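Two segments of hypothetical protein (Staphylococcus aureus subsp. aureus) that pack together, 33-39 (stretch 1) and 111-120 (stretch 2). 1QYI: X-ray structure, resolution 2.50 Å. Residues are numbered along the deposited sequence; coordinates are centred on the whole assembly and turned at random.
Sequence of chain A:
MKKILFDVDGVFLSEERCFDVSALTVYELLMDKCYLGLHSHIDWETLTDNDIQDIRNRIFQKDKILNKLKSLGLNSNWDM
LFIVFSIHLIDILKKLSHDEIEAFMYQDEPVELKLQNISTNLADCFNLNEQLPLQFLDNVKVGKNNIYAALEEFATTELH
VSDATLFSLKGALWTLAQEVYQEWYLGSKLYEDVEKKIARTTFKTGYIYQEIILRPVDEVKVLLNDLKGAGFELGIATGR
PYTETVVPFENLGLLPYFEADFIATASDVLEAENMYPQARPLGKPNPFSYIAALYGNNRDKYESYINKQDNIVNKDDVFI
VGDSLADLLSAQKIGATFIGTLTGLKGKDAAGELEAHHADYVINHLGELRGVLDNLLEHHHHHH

Stretch 1 (33-39) KCYLGLH
Stretch 2, residues 111-120: VELKLQNIST

Irregular backbone can pack closely against a helix end without a clear direct hydrogen bond between them, through close packing of shapes and two bridging waters. The contact between residues 33-39 and 111-120 of this Staphylococcus aureus protein illustrates the point, burying 451 Å² summed over both sides.

Stretch 1 has no regular secondary structure. Its phi/psi values run -87/-16 at Cys34, -132/-107 at Tyr35, -79/-48 at Leu36 and 63/51 at Gly37. Stretch 2 begins as a helix, with Leu115 N donating to Val111 O at 2.8 Å, then passes through a type I turn from Leu115 to Ile118 and enters a 3-10 segment at Ser119. The register is irregular: CA of Tyr35 lies 5.0 Å from CA of Gln116, CA of Leu36 lies 5.2 Å from CA of Leu115, and CA of Leu38 lies 6.2 Å from CA of Ser119.

The main bump is Leu36 (chi1 -84°, chi2 -168°). Its CA-to-CB bond points sideways, yet the chain end reaches the turn, where CD2 enters a hollow between Leu115 and Ile118, 3.8 Å from Leu115 CD2 and 3.8 Å from Ile118 CD1. The same methyl rests 3.2 Å from Leu115 O. Leu115 and Ile118, both m,t rotamers, point toward stretch 1 and form apolar walls to this pocket.

Tyr35 starts away from stretch 2, but chi1 of -54° and chi2 of -63° bring its ring back beside the helix. Glu112, extended with chi1 168° and chi2 163°, meets the ring at its edge, near its plane, with OE2 3.1 Å from Tyr35 CE1. Tyr35 CB sits 4.3 Å from Leu115 CD1. Tyr35 O makes a CA-H...O contact with Gln116 CA at 3.1 Å (132° at the hydrogen), whereas its 3.2 Å approach to Gln116 N has too poor an angle for a hydrogen bond.

The CA-to-CB bond of Ser119 (chi1 -163°) points toward stretch 1, with CB 3.7 Å from Leu36 O and OG 3.6 Å from Gly37 O. Gly37 suits its positive phi, and an ideal CB there would lie 2.5 Å from Lys33 CE; Lys33 NZ curls over to donate to Gly37 O at 2.9 Å.

Two waters bridge the stretches. Water 2 donates to Leu36 O (2.9 Å) and Leu115 O (2.5 Å) and accepts from Ser119 N (2.8 Å), while water 1 donates to Cys34 O (2.6 Å) and Glu112 OE2 (3.3 Å).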

# COMPACT_ATOMS: atom_id res chain seq x y z
N LYS A 33 19.74 6.70 15.95
CA LYS A 33 19.93 7.32 17.25
C LYS A 33 18.87 8.41 17.47
O LYS A 33 18.88 9.09 18.50
CB LYS A 33 21.35 7.88 17.37
CG LYS A 33 21.95 7.83 18.79
CD LYS A 33 23.06 6.77 18.94
CE LYS A 33 22.53 5.34 19.12
NZ LYS A 33 22.35 4.91 20.55
N CYS A 34 17.95 8.54 16.52
CA CYS A 34 16.86 9.52 16.60
C CYS A 34 15.69 8.89 17.35
O CYS A 34 14.78 9.59 17.80
CB CYS A 34 16.36 9.89 15.21
SG CYS A 34 16.76 11.53 14.65
N TYR A 35 15.75 7.57 17.48
CA TYR A 35 14.72 6.77 18.14
C TYR A 35 15.35 5.80 19.13
O TYR A 35 15.81 6.21 20.20
CB TYR A 35 13.92 6.02 17.08
CG TYR A 35 13.36 6.93 16.01
CD1 TYR A 35 12.43 7.92 16.32
CD2 TYR A 35 13.80 6.83 14.68
CE1 TYR A 35 11.95 8.80 15.35
CE2 TYR A 35 13.32 7.70 13.69
CZ TYR A 35 12.40 8.68 14.05
OH TYR A 35 11.93 9.58 13.12
N LEU A 36 15.39 4.51 18.81
CA LEU A 36 16.01 3.57 19.74
C LEU A 36 17.54 3.59 19.63
O LEU A 36 18.24 3.68 20.63
CB LEU A 36 15.49 2.14 19.54
CG LEU A 36 14.19 1.76 20.24
CD1 LEU A 36 14.02 0.25 20.17
CD2 LEU A 36 14.21 2.21 21.70
N GLY A 37 18.06 3.51 18.40
CA GLY A 37 19.50 3.52 18.24
C GLY A 37 20.12 2.31 18.90
O GLY A 37 21.07 2.43 19.67
N LEU A 38 19.58 1.14 18.58
CA LEU A 38 20.06 -0.13 19.14
C LEU A 38 21.51 -0.41 18.78
O LEU A 38 22.35 -0.60 19.66
CB LEU A 38 19.17 -1.27 18.63
CG LEU A 38 18.52 -2.26 19.60
CD1 LEU A 38 17.68 -1.54 20.66
CD2 LEU A 38 17.65 -3.22 18.80
N HIS A 39 21.81 -0.43 17.49
CA HIS A 39 23.17 -0.69 17.02
C HIS A 39 23.54 0.22 15.84
O HIS A 39 22.76 1.09 15.47
CB HIS A 39 23.30 -2.17 16.62
CG HIS A 39 22.96 -3.12 17.73
ND1 HIS A 39 23.48 -3.02 18.99
CD2 HIS A 39 22.14 -4.20 17.74
CE1 HIS A 39 23.00 -3.98 19.75
NE2 HIS A 39 22.18 -4.72 19.02
N VAL A 111 6.50 9.51 22.91
CA VAL A 111 7.17 8.22 22.72
C VAL A 111 8.40 8.32 21.85
O VAL A 111 9.37 7.59 22.04
CB VAL A 111 6.23 7.16 22.10
CG1 VAL A 111 5.31 6.59 23.17
CG2 VAL A 111 5.42 7.76 20.96
N GLU A 112 8.36 9.22 20.88
CA GLU A 112 9.49 9.41 20.00
C GLU A 112 10.74 9.75 20.82
O GLU A 112 11.82 9.21 20.57
CB GLU A 112 9.18 10.51 18.99
CG GLU A 112 10.37 10.98 18.20
CD GLU A 112 9.97 11.76 16.98
OE1 GLU A 112 9.07 12.62 17.09
OE2 GLU A 112 10.54 11.49 15.90
N LEU A 113 10.59 10.62 21.80
CA LEU A 113 11.72 11.01 22.64
C LEU A 113 11.95 10.00 23.76
O LEU A 113 13.07 9.85 24.23
CB LEU A 113 11.48 12.40 23.24
CG LEU A 113 11.28 13.54 22.22
CD1 LEU A 113 10.80 14.77 22.95
CD2 LEU A 113 12.58 13.82 21.46
N LYS A 114 10.90 9.31 24.18
CA LYS A 114 11.03 8.31 25.23
C LYS A 114 11.76 7.07 24.70
O LYS A 114 12.32 6.29 25.48
CB LYS A 114 9.66 7.92 25.79
CG LYS A 114 8.98 9.05 26.56
CD LYS A 114 7.78 8.58 27.37
CE LYS A 114 6.68 7.98 26.50
NZ LYS A 114 5.53 7.52 27.35
N LEU A 115 11.76 6.90 23.39
CA LEU A 115 12.44 5.76 22.79
C LEU A 115 13.95 5.98 22.94
O LEU A 115 14.71 5.03 23.12
CB LEU A 115 12.07 5.62 21.31
CG LEU A 115 10.69 5.01 20.96
CD1 LEU A 115 10.42 5.16 19.47
CD2 LEU A 115 10.65 3.54 21.36
N GLN A 116 14.36 7.24 22.89
CA GLN A 116 15.78 7.60 23.00
C GLN A 116 16.41 7.36 24.38
O GLN A 116 17.61 7.58 24.56
CB GLN A 116 15.95 9.06 22.63
CG GLN A 116 15.32 9.41 21.30
CD GLN A 116 15.27 10.90 21.05
OE1 GLN A 116 14.87 11.34 19.97
NE2 GLN A 116 15.68 11.67 22.04
N ASN A 117 15.61 6.89 25.33
CA ASN A 117 16.10 6.65 26.67
C ASN A 117 15.99 5.20 27.11
O ASN A 117 15.80 4.91 28.30
CB ASN A 117 15.34 7.53 27.66
CG ASN A 117 15.43 9.00 27.32
OD1 ASN A 117 16.51 9.50 26.97
ND2 ASN A 117 14.32 9.71 27.43
N ILE A 118 16.12 4.27 26.18
CA ILE A 118 15.99 2.86 26.52
C ILE A 118 17.31 2.11 26.37
O ILE A 118 17.66 1.29 27.22
CB ILE A 118 14.91 2.19 25.63
CG1 ILE A 118 13.54 2.76 25.96
CG2 ILE A 118 14.93 0.70 25.83
CD1 ILE A 118 12.46 2.31 25.02
N SER A 119 18.03 2.39 25.28
CA SER A 119 19.30 1.75 24.98
C SER A 119 20.36 1.97 26.07
O SER A 119 21.21 1.11 26.30
CB SER A 119 19.81 2.27 23.64
OG SER A 119 20.81 1.42 23.10
N THR A 120 20.30 3.12 26.74
CA THR A 120 21.27 3.43 27.79
C THR A 120 21.08 2.58 29.05
O THR A 120 22.00 2.47 29.86
CB THR A 120 21.19 4.92 28.18
OG1 THR A 120 19.94 5.20 28.84
CG2 THR A 120 21.31 5.81 26.93
O HOH W 1 13.74 11.56 16.54
O HOH W 2 17.01 4.01 23.28